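Local coordinates for oxidized polyvinyl alcohol hydrolase (Sphingopyxis, PDB 3WLA), which hydrolyses beta-diketones such as nonane-4,6-dione, and cleaves oxidized polyvinyl alcohol in the second step of polyvinyl alcohol degradation, at residues W245-G248 with L253-D256; Y190-K193 with S197-P200; F315-P320 with C326-F331; M232-V237 with N266-I271; F35-P40 with R143-K148. All coordinates share one frame; numbering follows the deposited sequence.

Along the chain contact 5 closes first, contact 2 follows, contact 4 then spans the segment that holds contact 1, and contact 3 comes last. Contacts 3, 4 and 5 all reach the large mixed sheet of the alpha/beta-hydrolase fold: contact 5 at strand 31-38, contact 4 at strand 232-238 and contact 3 at the edge strand 325-328. Contacts 3 and 4, with centres about 11 Å apart, touch through Arg330 and Asn266. Contacts 1 and 2, centres about 16 Å apart, lie in excursions from this framework, opposite contact 5 across the chain's centre. Of the five, contact 1 brings a side chain against Ser162, the probable nucleophile.

Contact 1. Residues W245-G248 with L253-D256; sequences WDCG and LCSD
Trp245 meets Cys254 and Ser255 across a short beta hairpin, strands 244-246 and 253-256, and the two-to-one match is a classic beta bulge. One carbonyl serves both partners: Trp245 O receives Cys254 N at 3.0 Å, almost end-on to the carbonyl, and Ser255 N by a longer, weak bond. The return bond, from Trp245 N to Ser255 O, is short (2.8 Å) and nearly straight at 169°.

The Trp245 side chain can be followed outward. Trp245 CB rests on Ser255 CB at 3.9 Å, on the same face of the hairpin. With chi1 at 167° the ring swings away from the backbone N, and its pyrrole edge comes beside the cysteine. There Trp245 CD1 lies 3.5 Å from Cys254 SG, with NE1 slightly farther from the same sulfur; the sulfur stands near the ring plane, so this is an edge-on sulfur-aromatic contact. Beyond the hairpin the indole touches Thr56, His285 and Ser162, the last a charge-relay residue by similarity, which sets the bulged strand pair beside the probable active site.

The other face of the hairpin carries the non-hydrogen-bonded pair Asp246 and Leu253. Leu253 CD1 comes within 3.4 Å of Trp245 O, while the leucine also packs on Phe201 and Arg205 of helix 201-210. Ser255 OG is held by Glu188, and Asp256 caps the following helix and pairs with Arg205. At the turn, Asp246 OD1 accepts Gly248 N at 3.0 Å, closing an Asx turn.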
# COMPACT_ATOMS: atom_id res chain seq x y z
N TRP A 245 2.85 16.46 -0.53
CA TRP A 245 4.14 16.20 0.08
C TRP A 245 5.10 17.29 -0.38
O TRP A 245 5.40 17.45 -1.58
CB TRP A 245 4.66 14.84 -0.30
CG TRP A 245 6.07 14.71 0.05
CD1 TRP A 245 7.14 15.30 -0.57
CD2 TRP A 245 6.59 13.97 1.13
NE1 TRP A 245 8.30 14.98 0.07
CE2 TRP A 245 8.00 14.16 1.12
CE3 TRP A 245 6.01 13.18 2.11
CZ2 TRP A 245 8.83 13.57 2.05
CZ3 TRP A 245 6.81 12.61 3.01
CH2 TRP A 245 8.23 12.80 3.00
N ASP A 246 5.59 18.05 0.60
CA ASP A 246 6.45 19.19 0.33
C ASP A 246 7.59 19.06 1.31
O ASP A 246 7.35 19.04 2.50
CB ASP A 246 5.63 20.45 0.62
CG ASP A 246 6.38 21.72 0.31
OD1 ASP A 246 7.63 21.72 0.35
OD2 ASP A 246 5.70 22.73 0.05
N CYS A 247 8.82 18.97 0.83
CA CYS A 247 9.93 18.81 1.73
C CYS A 247 10.84 20.02 1.87
O CYS A 247 11.97 19.91 2.35
CB CYS A 247 10.73 17.59 1.33
SG CYS A 247 11.34 17.72 -0.36
N GLY A 248 10.35 21.19 1.49
CA GLY A 248 11.19 22.35 1.60
C GLY A 248 12.15 22.41 0.44
O GLY A 248 12.35 21.42 -0.29
N LEU A 253 7.45 21.32 -3.24
CA LEU A 253 6.30 20.47 -3.44
C LEU A 253 6.63 19.45 -4.51
O LEU A 253 6.83 19.79 -5.67
CB LEU A 253 5.14 21.33 -3.93
CG LEU A 253 3.85 20.58 -4.26
CD1 LEU A 253 3.31 19.77 -3.01
CD2 LEU A 253 2.86 21.64 -4.67
N CYS A 254 6.73 18.19 -4.15
CA CYS A 254 7.00 17.25 -5.22
C CYS A 254 5.98 16.12 -5.44
O CYS A 254 6.17 15.35 -6.36
CB CYS A 254 8.41 16.71 -5.11
SG CYS A 254 8.88 16.28 -3.47
N SER A 255 4.96 15.99 -4.59
CA SER A 255 3.89 15.02 -4.83
C SER A 255 2.58 15.67 -4.41
O SER A 255 2.49 16.30 -3.34
CB SER A 255 4.03 13.75 -3.99
OG SER A 255 5.07 12.95 -4.47
N ASP A 256 1.56 15.53 -5.25
CA ASP A 256 0.24 16.05 -4.94
C ASP A 256 -0.64 14.80 -5.05
O ASP A 256 -0.77 14.23 -6.13
CB ASP A 256 -0.14 17.07 -5.99
CG ASP A 256 -1.56 17.59 -5.83
OD1 ASP A 256 -2.41 17.00 -5.15
OD2 ASP A 256 -1.82 18.62 -6.43

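Contact 2. Residues Y190-K193 with S197-P200; sequences YSTK and STVP
Lys193 and Ser197 clasp the neck of a surface loop with a single backbone bond. Lys193 N points at Ser197 O over 2.9 Å, and the N-H runs almost straight, at 173°. Ser197 O also lies 3.2 Å from Thr192 CB, so two consecutive residues crowd around one carbonyl. Alongside, the lysine's aliphatic chain passes the serine hydroxyl, with Lys193 CD 3.5 Å from Ser197 OG. It continues extended until chi4 (-50°) turns the ammonium group aside. Just before that bend the lysine and valine side chains cross at about a right angle, Lys193 CE pressing on Val199 CG1 at 3.4 Å, tighter than ordinary carbon contact. Thr192 CG2 meets Thr198 OG1 less closely, again crosswise.

A water fills in where the two backbones diverge: it donates to Ser191 O and accepts from Val199 N at 2.9 Å, extending the clasp beyond the direct bond. Thr192 OG1 meanwhile stays with its own segment and donates to Lys193 O.

The next shell helps to place these groups. Ser197 OG is bonded to Asp195 in the tip of the loop, and Lys193 NZ has a long, weak ion pair with Glu203. Backbone bonds tie Tyr190 to Arg219 and Thr192 to Gln217, and the tyrosine hydroxyl reaches Asp116. Val199 leans on Met207, while Pro200 stands at the N-cap of helix 201-210. What results is a pinched irregular loop, away from the annotated sites, linking strand 181-185 of the alpha/beta-hydrolase sheet to the helix that follows it.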
# COMPACT_ATOMS: atom_id res chain seq x y z
N TYR A 190 3.18 7.85 -9.78
CA TYR A 190 4.29 8.25 -10.65
C TYR A 190 3.73 8.24 -12.08
O TYR A 190 4.20 7.52 -12.94
CB TYR A 190 5.45 7.26 -10.55
CG TYR A 190 5.99 7.10 -9.16
CD1 TYR A 190 6.38 8.21 -8.40
CD2 TYR A 190 6.16 5.81 -8.60
CE1 TYR A 190 6.92 8.03 -7.11
CE2 TYR A 190 6.71 5.64 -7.32
CZ TYR A 190 7.09 6.74 -6.59
OH TYR A 190 7.69 6.55 -5.38
N SER A 191 2.70 9.02 -12.33
CA SER A 191 2.11 9.02 -13.66
C SER A 191 3.07 9.36 -14.76
O SER A 191 3.96 10.19 -14.60
CB SER A 191 0.94 9.97 -13.72
OG SER A 191 0.10 9.70 -12.63
N THR A 192 2.92 8.65 -15.89
CA THR A 192 3.77 8.91 -17.04
C THR A 192 2.87 9.11 -18.28
O THR A 192 1.65 8.98 -18.22
CB THR A 192 4.65 7.74 -17.38
OG1 THR A 192 3.83 6.66 -17.85
CG2 THR A 192 5.43 7.29 -16.19
N LYS A 193 3.51 9.44 -19.40
CA LYS A 193 2.77 9.56 -20.65
C LYS A 193 2.51 8.12 -21.09
O LYS A 193 3.11 7.17 -20.57
CB LYS A 193 3.58 10.29 -21.70
CG LYS A 193 3.63 11.79 -21.52
CD LYS A 193 4.61 12.31 -22.56
CE LYS A 193 4.94 13.79 -22.38
NZ LYS A 193 3.61 14.47 -22.26
N SER A 197 7.12 7.52 -20.72
CA SER A 197 8.13 8.56 -20.44
C SER A 197 7.61 9.50 -19.33
O SER A 197 6.40 9.72 -19.24
CB SER A 197 8.44 9.37 -21.73
OG SER A 197 7.29 10.09 -22.13
N THR A 198 8.51 10.06 -18.52
CA THR A 198 8.11 10.97 -17.43
C THR A 198 8.36 12.46 -17.73
O THR A 198 9.35 12.78 -18.35
CB THR A 198 8.89 10.60 -16.11
OG1 THR A 198 8.58 9.25 -15.78
CG2 THR A 198 8.47 11.50 -14.88
N VAL A 199 7.44 13.34 -17.36
CA VAL A 199 7.67 14.77 -17.51
C VAL A 199 7.58 15.24 -16.04
O VAL A 199 6.98 14.55 -15.19
CB VAL A 199 6.64 15.46 -18.42
CG1 VAL A 199 6.88 14.98 -19.86
CG2 VAL A 199 5.21 15.16 -17.98
N PRO A 200 8.20 16.40 -15.72
CA PRO A 200 8.24 16.96 -14.36
C PRO A 200 6.93 17.05 -13.63
O PRO A 200 5.86 16.97 -14.23
CB PRO A 200 8.91 18.31 -14.57
CG PRO A 200 8.42 18.70 -15.94
CD PRO A 200 8.68 17.39 -16.69
O HOH W 1 5.02 12.36 -16.11

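Contact 3. Residues F315-P320 with C326-F331; sequences FKLTAP and CKIGRF
Lys327 NZ is bound to two carbonyls of its own segment, while the peptide carbon of the same residue is brushed by Leu317 CD2 from the opposing loop. Lys327 NZ donates to Arg330 O at 2.7 Å, lying in the carbonyl plane on a lone pair, and to Ile328 O at 3.2 Å, where it is tilted off the plane. Bends at chi3 (-87°) and chi4 (-81°) fold the chain back to reach them, staking down the backbone where it leaves the strand.

No hydrogen bond crosses the contact; the side chains meet through apolar atoms. Phe315 offers the edge of its ring: CD2 is 3.7 Å from Ile328 CD1, and Ile328 CG1 lies in the ring plane beside CE2, the two side chains sliding past one another in opposite directions. Leu317 puts one methyl, CD2, over the strand backbone, 3.8 Å from Cys326 O and 4.1 Å from Ile328 CG1. Farther along, the proline ring meets the cysteine through Pro320 CG and Cys326 SG, 3.7 Å apart.

Strand 325-328 forms one border of the alpha/beta-hydrolase sheet and runs antiparallel to its neighbour 274-280, and the preceding loop 315-320 packs against it after leaving helix 292-304. Trp298 of that helix touches Leu317, Pro320 and Cys326 alike. Cys326 SG is in a disulfide with Cys279, stitching the two strands together. Past the strand, Phe331 N is bonded to Ser265 OG, a residue assigned to the charge relay by similarity. Phe315 packs on Val275 and Val277, its ring also meeting that of His306 nearly at right angles.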
# COMPACT_ATOMS: atom_id res chain seq x y z
N PHE A 315 -20.59 -7.14 -3.77
CA PHE A 315 -19.96 -6.24 -2.77
C PHE A 315 -20.97 -5.23 -2.25
O PHE A 315 -21.73 -4.64 -3.02
CB PHE A 315 -18.82 -5.48 -3.45
CG PHE A 315 -18.10 -4.55 -2.54
CD1 PHE A 315 -17.28 -5.04 -1.52
CD2 PHE A 315 -18.22 -3.16 -2.70
CE1 PHE A 315 -16.58 -4.18 -0.66
CE2 PHE A 315 -17.55 -2.27 -1.85
CZ PHE A 315 -16.71 -2.80 -0.82
N LYS A 316 -20.99 -5.02 -0.95
CA LYS A 316 -21.88 -4.03 -0.37
C LYS A 316 -21.00 -3.09 0.46
O LYS A 316 -20.20 -3.54 1.28
CB LYS A 316 -22.97 -4.74 0.50
CG LYS A 316 -23.82 -5.68 -0.40
CD LYS A 316 -25.00 -6.38 0.23
CE LYS A 316 -25.59 -7.32 -0.83
NZ LYS A 316 -25.56 -6.69 -2.22
N LEU A 317 -21.12 -1.78 0.22
CA LEU A 317 -20.32 -0.78 0.94
C LEU A 317 -21.15 -0.21 2.07
O LEU A 317 -22.25 0.29 1.82
CB LEU A 317 -19.92 0.36 -0.02
CG LEU A 317 -19.06 1.54 0.46
CD1 LEU A 317 -17.73 1.00 0.90
CD2 LEU A 317 -18.86 2.56 -0.64
N THR A 318 -20.69 -0.28 3.31
CA THR A 318 -21.46 0.31 4.40
C THR A 318 -20.87 1.70 4.70
O THR A 318 -19.77 2.03 4.23
CB THR A 318 -21.39 -0.56 5.64
OG1 THR A 318 -20.05 -0.53 6.16
CG2 THR A 318 -21.77 -2.04 5.28
N ALA A 319 -21.58 2.53 5.46
CA ALA A 319 -21.07 3.87 5.73
C ALA A 319 -19.84 3.89 6.63
O ALA A 319 -19.82 3.21 7.68
CB ALA A 319 -22.15 4.69 6.37
N PRO A 320 -18.82 4.65 6.24
CA PRO A 320 -17.61 4.72 7.07
C PRO A 320 -17.88 5.65 8.27
O PRO A 320 -18.99 6.25 8.39
CB PRO A 320 -16.56 5.29 6.11
CG PRO A 320 -17.39 6.21 5.23
CD PRO A 320 -18.63 5.39 4.99
N CYS A 326 -17.04 7.69 1.19
CA CYS A 326 -16.57 6.71 0.22
C CYS A 326 -17.66 6.35 -0.83
O CYS A 326 -18.87 6.38 -0.51
CB CYS A 326 -16.13 5.46 0.94
SG CYS A 326 -15.01 5.74 2.38
N LYS A 327 -17.22 6.04 -2.05
CA LYS A 327 -18.12 5.66 -3.12
C LYS A 327 -17.46 4.48 -3.86
O LYS A 327 -16.24 4.37 -3.87
CB LYS A 327 -18.34 6.85 -4.10
CG LYS A 327 -17.23 7.07 -5.12
CD LYS A 327 -17.56 8.15 -6.20
CE LYS A 327 -18.33 7.56 -7.43
NZ LYS A 327 -17.45 6.88 -8.48
N ILE A 328 -18.24 3.59 -4.47
CA ILE A 328 -17.65 2.50 -5.23
C ILE A 328 -17.20 3.17 -6.53
O ILE A 328 -17.85 4.12 -6.98
CB ILE A 328 -18.65 1.36 -5.53
CG1 ILE A 328 -18.93 0.59 -4.22
CG2 ILE A 328 -18.06 0.40 -6.55
CD1 ILE A 328 -20.09 -0.43 -4.30
N GLY A 329 -16.09 2.71 -7.10
CA GLY A 329 -15.64 3.31 -8.35
C GLY A 329 -14.53 4.38 -8.26
O GLY A 329 -13.82 4.45 -7.23
N ARG A 330 -14.39 5.21 -9.30
CA ARG A 330 -13.35 6.24 -9.30
C ARG A 330 -13.73 7.49 -8.52
O ARG A 330 -14.91 7.72 -8.20
CB ARG A 330 -13.01 6.65 -10.73
CG ARG A 330 -14.19 7.31 -11.48
CD ARG A 330 -13.85 7.76 -12.91
NE ARG A 330 -13.02 8.96 -12.95
CZ ARG A 330 -13.46 10.21 -12.80
NH1 ARG A 330 -14.76 10.44 -12.60
NH2 ARG A 330 -12.59 11.24 -12.86
N PHE A 331 -12.74 8.29 -8.15
CA PHE A 331 -13.09 9.52 -7.45
C PHE A 331 -13.84 10.48 -8.41
O PHE A 331 -13.48 10.62 -9.57
CB PHE A 331 -11.82 10.24 -6.95
CG PHE A 331 -11.22 9.60 -5.71
CD1 PHE A 331 -11.78 9.80 -4.48
CD2 PHE A 331 -10.08 8.80 -5.81
CE1 PHE A 331 -11.21 9.20 -3.33
CE2 PHE A 331 -9.51 8.20 -4.70
CZ PHE A 331 -10.07 8.40 -3.44

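Contact 4. Residues M232-V237 with N266-I271; sequences MVVITV and NYFSSI
A buried, purely apolar contact joins strand 232-238 to helix 257-269, with Phe268 laid against Val234 and Met232 in the core between helix and sheet. Val234 CG1 approaches one face of the phenyl ring, 4.0 Å above its plane and displaced toward the rim, where it is about equally near CD2 and CE2 of Phe268. The valine and the ring cross at about a right angle. CG1 stands anti to the valine's backbone N (chi1 179°), which presents this methyl to the helix.

Met232 contributes from farther off: its terminal CE comes to 4.5 Å from Phe268 CE1, slanting in toward the ring. The opposite face of Phe268 is taken by its neighbour in sequence, with Tyr267 CD2 3.8 Å above the plane, again toward the rim. The phenyl is therefore sandwiched between a sheet residue and a helix residue.

The strand and helix belong to one beta-alpha-beta unit of the alpha/beta-hydrolase fold, since the helix leads into strand 274-280, which lies parallel to 232-238 and beside it. Phe268 also touches His276 of that strand and Asn169 of helix 163-174, and Leu172 of the latter packs on both Met232 and Val234. His276 in addition holds Thr236 OG1.

Within 266-271, Tyr267 O accepts Ser270 N at 3.0 Å; Ser270 OG also lies close to that oxygen. On another side of the helix, Asn266 OD1 is bonded to Arg330 NE, from the segment after strand 325-328, and the asparagine ND2 is taken by the carbonyls of Pro212 and Lys214.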
# COMPACT_ATOMS: atom_id res chain seq x y z
N MET A 232 -9.77 -8.77 -6.55
CA MET A 232 -9.36 -8.00 -5.36
C MET A 232 -10.35 -6.92 -5.01
O MET A 232 -11.21 -6.55 -5.83
CB MET A 232 -8.02 -7.27 -5.58
CG MET A 232 -6.75 -8.10 -5.68
SD MET A 232 -5.26 -7.08 -5.91
CE MET A 232 -5.56 -6.17 -7.50
N VAL A 233 -10.19 -6.40 -3.78
CA VAL A 233 -10.96 -5.24 -3.32
C VAL A 233 -9.88 -4.19 -2.91
O VAL A 233 -8.90 -4.50 -2.20
CB VAL A 233 -11.90 -5.58 -2.13
CG1 VAL A 233 -11.19 -6.27 -1.08
CG2 VAL A 233 -12.56 -4.35 -1.61
N VAL A 234 -10.02 -2.97 -3.40
CA VAL A 234 -9.03 -1.91 -3.12
C VAL A 234 -9.70 -0.65 -2.61
O VAL A 234 -10.66 -0.12 -3.24
CB VAL A 234 -8.22 -1.61 -4.39
CG1 VAL A 234 -7.16 -0.45 -4.13
CG2 VAL A 234 -7.52 -2.89 -4.86
N ILE A 235 -9.24 -0.17 -1.45
CA ILE A 235 -9.77 1.06 -0.87
C ILE A 235 -8.69 2.12 -0.98
O ILE A 235 -7.67 2.04 -0.28
CB ILE A 235 -10.16 0.86 0.62
CG1 ILE A 235 -11.28 -0.18 0.74
CG2 ILE A 235 -10.57 2.18 1.23
CD1 ILE A 235 -11.58 -0.59 2.12
N THR A 236 -8.89 3.11 -1.85
CA THR A 236 -7.90 4.18 -2.03
C THR A 236 -8.34 5.31 -1.12
O THR A 236 -9.53 5.64 -1.09
CB THR A 236 -7.86 4.71 -3.49
OG1 THR A 236 -7.35 3.69 -4.33
CG2 THR A 236 -6.91 5.90 -3.60
N VAL A 237 -7.41 5.88 -0.35
CA VAL A 237 -7.79 6.96 0.54
C VAL A 237 -7.01 8.24 0.17
O VAL A 237 -5.79 8.21 0.01
CB VAL A 237 -7.53 6.57 2.03
CG1 VAL A 237 -7.80 7.72 2.93
CG2 VAL A 237 -8.37 5.36 2.44
N ASN A 266 -8.97 5.44 -11.10
CA ASN A 266 -9.41 5.25 -12.48
C ASN A 266 -9.02 3.86 -13.00
O ASN A 266 -9.85 3.13 -13.59
CB ASN A 266 -8.79 6.30 -13.39
CG ASN A 266 -9.42 7.69 -13.21
OD1 ASN A 266 -10.44 7.88 -12.53
ND2 ASN A 266 -8.81 8.67 -13.86
N TYR A 267 -7.77 3.51 -12.79
CA TYR A 267 -7.25 2.22 -13.22
C TYR A 267 -7.96 1.02 -12.57
O TYR A 267 -8.45 0.12 -13.27
CB TYR A 267 -5.75 2.13 -12.93
CG TYR A 267 -5.24 0.76 -13.22
CD1 TYR A 267 -4.91 0.38 -14.53
CD2 TYR A 267 -5.17 -0.21 -12.22
CE1 TYR A 267 -4.51 -0.94 -14.84
CE2 TYR A 267 -4.78 -1.55 -12.50
CZ TYR A 267 -4.46 -1.91 -13.82
OH TYR A 267 -4.06 -3.21 -14.09
N PHE A 268 -7.98 0.97 -11.23
CA PHE A 268 -8.61 -0.13 -10.52
C PHE A 268 -10.14 -0.21 -10.80
O PHE A 268 -10.75 -1.29 -10.81
CB PHE A 268 -8.37 0.01 -9.03
CG PHE A 268 -6.97 -0.28 -8.62
CD1 PHE A 268 -6.40 -1.52 -8.87
CD2 PHE A 268 -6.23 0.69 -7.94
CE1 PHE A 268 -5.13 -1.83 -8.44
CE2 PHE A 268 -4.92 0.39 -7.50
CZ PHE A 268 -4.37 -0.88 -7.74
N SER A 269 -10.75 0.95 -11.00
CA SER A 269 -12.17 0.96 -11.29
C SER A 269 -12.42 0.40 -12.70
O SER A 269 -13.55 0.05 -13.03
CB SER A 269 -12.73 2.38 -11.21
OG SER A 269 -12.85 2.82 -9.86
N SER A 270 -11.39 0.39 -13.53
CA SER A 270 -11.54 -0.07 -14.90
C SER A 270 -11.32 -1.55 -15.05
O SER A 270 -11.55 -2.09 -16.14
CB SER A 270 -10.58 0.64 -15.82
OG SER A 270 -9.28 0.11 -15.68
N ILE A 271 -10.87 -2.22 -13.97
CA ILE A 271 -10.63 -3.65 -14.02
C ILE A 271 -11.88 -4.32 -13.44
O ILE A 271 -12.16 -4.26 -12.24
CB ILE A 271 -9.39 -4.02 -13.20
CG1 ILE A 271 -8.16 -3.24 -13.70
CG2 ILE A 271 -9.17 -5.51 -13.26
CD1 ILE A 271 -7.63 -3.59 -15.11

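Contact 5. Residues F35-P40 with R143-K148; sequences FVVVPP and RCVGTK
Helix 133-145 packs its last turn on strand 31-38 of the central sheet, and one valine of the helix, Val145, fits against Phe35 and Val37. A single methyl does the touching. Val145 CG2 lies 3.9 Å from Val37 CG2, the two branched side chains reaching toward each other tip to tip, and 4.0 Å from Phe35 CE2, which it approaches obliquely. The phenylalanine and the helix valine slide past one another in opposite directions.

Placement on the strand explains the pairing, for Phe35 and Val37 are two residues apart and turn the same way, toward the helix. Phe35 takes a chi1 of 56°, with CG lodged between the backbone N and the carbonyl carbon. The ring stands out steeply from the strand, and the Val37 CG2 methyl lies in plane at its edge. Val37 CG2 stands beside the backbone N and is thereby shared between ring and helix.

The surroundings complete the packing. Ile83 and Met81 of strand 81-85, next in the sheet, both touch Val145; Ile83 also meets Phe35, and Met81 meets Val37. Strand 21-28 lies on the other flank, its Asn23 touching both strand residues.

At the helix end, Cys144 O accepts two donors from one residue, Thr147 N at 2.9 Å and Thr147 OG1 at 2.8 Å, while Lys148 N bonds to Val145 O. The Cys144 sulfur is in a disulfide with Cys12, fastening this end to the N-terminal segment. Helix and strand meet here as in the layered alpha-beta packing of the alpha/beta-hydrolase fold, one strand in from the sheet border at strand 21-28.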
# COMPACT_ATOMS: atom_id res chain seq x y z
N PHE A 35 10.50 -7.64 10.37
CA PHE A 35 9.05 -7.36 10.42
C PHE A 35 8.48 -7.68 11.81
O PHE A 35 9.05 -8.48 12.58
CB PHE A 35 8.30 -8.15 9.32
CG PHE A 35 8.52 -9.64 9.36
CD1 PHE A 35 9.48 -10.24 8.57
CD2 PHE A 35 7.72 -10.45 10.19
CE1 PHE A 35 9.66 -11.67 8.59
CE2 PHE A 35 7.86 -11.85 10.23
CZ PHE A 35 8.83 -12.47 9.43
N VAL A 36 7.38 -7.00 12.17
CA VAL A 36 6.77 -7.17 13.47
C VAL A 36 5.46 -7.95 13.34
O VAL A 36 4.60 -7.61 12.54
CB VAL A 36 6.56 -5.78 14.11
CG1 VAL A 36 5.93 -5.88 15.47
CG2 VAL A 36 7.92 -5.07 14.24
N VAL A 37 5.33 -9.03 14.11
CA VAL A 37 4.14 -9.89 14.08
C VAL A 37 3.28 -9.64 15.32
O VAL A 37 3.79 -9.67 16.45
CB VAL A 37 4.56 -11.39 14.03
CG1 VAL A 37 3.30 -12.32 14.11
CG2 VAL A 37 5.29 -11.67 12.71
N VAL A 38 2.00 -9.32 15.11
CA VAL A 38 1.06 -9.08 16.24
C VAL A 38 -0.10 -10.02 15.97
O VAL A 38 -1.04 -9.67 15.26
CB VAL A 38 0.53 -7.62 16.28
CG1 VAL A 38 -0.24 -7.37 17.60
CG2 VAL A 38 1.71 -6.63 16.19
N PRO A 39 -0.06 -11.26 16.51
CA PRO A 39 -1.17 -12.18 16.24
C PRO A 39 -2.46 -11.86 16.95
O PRO A 39 -2.48 -11.16 17.95
CB PRO A 39 -0.59 -13.53 16.66
CG PRO A 39 0.17 -13.18 17.89
CD PRO A 39 0.88 -11.82 17.48
N PRO A 40 -3.60 -12.33 16.43
CA PRO A 40 -4.91 -12.08 17.06
C PRO A 40 -5.00 -13.06 18.26
O PRO A 40 -4.23 -14.04 18.30
CB PRO A 40 -5.87 -12.44 15.95
CG PRO A 40 -5.16 -13.58 15.27
CD PRO A 40 -3.73 -13.12 15.19
N ARG A 143 3.64 -15.47 3.70
CA ARG A 143 3.67 -16.94 3.55
C ARG A 143 4.40 -17.62 4.72
O ARG A 143 3.99 -18.70 5.15
CB ARG A 143 4.32 -17.34 2.23
CG ARG A 143 3.39 -17.31 1.05
CD ARG A 143 4.13 -17.82 -0.17
NE ARG A 143 3.38 -17.49 -1.38
CZ ARG A 143 2.23 -18.05 -1.75
NH1 ARG A 143 1.68 -19.00 -1.01
NH2 ARG A 143 1.63 -17.63 -2.85
N CYS A 144 5.43 -16.99 5.26
CA CYS A 144 6.17 -17.59 6.37
C CYS A 144 5.41 -17.52 7.70
O CYS A 144 5.36 -18.50 8.43
CB CYS A 144 7.56 -16.94 6.53
SG CYS A 144 8.54 -17.52 7.99
N VAL A 145 4.81 -16.37 8.02
CA VAL A 145 4.06 -16.28 9.28
C VAL A 145 2.98 -17.36 9.28
O VAL A 145 2.67 -17.96 10.33
CB VAL A 145 3.42 -14.87 9.43
CG1 VAL A 145 2.50 -14.83 10.64
CG2 VAL A 145 4.49 -13.82 9.60
N GLY A 146 2.41 -17.60 8.10
CA GLY A 146 1.37 -18.59 7.92
C GLY A 146 1.77 -20.03 8.30
O GLY A 146 0.93 -20.93 8.25
N THR A 147 3.03 -20.27 8.67
CA THR A 147 3.42 -21.63 9.06
C THR A 147 3.27 -21.79 10.57
O THR A 147 3.25 -22.91 11.07
CB THR A 147 4.89 -21.99 8.70
OG1 THR A 147 5.78 -21.12 9.41
CG2 THR A 147 5.13 -21.89 7.20
N LYS A 148 3.18 -20.69 11.30
CA LYS A 148 3.05 -20.79 12.74
C LYS A 148 1.65 -20.37 13.24
O LYS A 148 1.20 -20.85 14.28
CB LYS A 148 4.16 -19.99 13.41
CG LYS A 148 4.04 -19.96 14.91
CD LYS A 148 5.34 -19.54 15.61
CE LYS A 148 5.09 -19.45 17.15
NZ LYS A 148 6.20 -18.80 17.93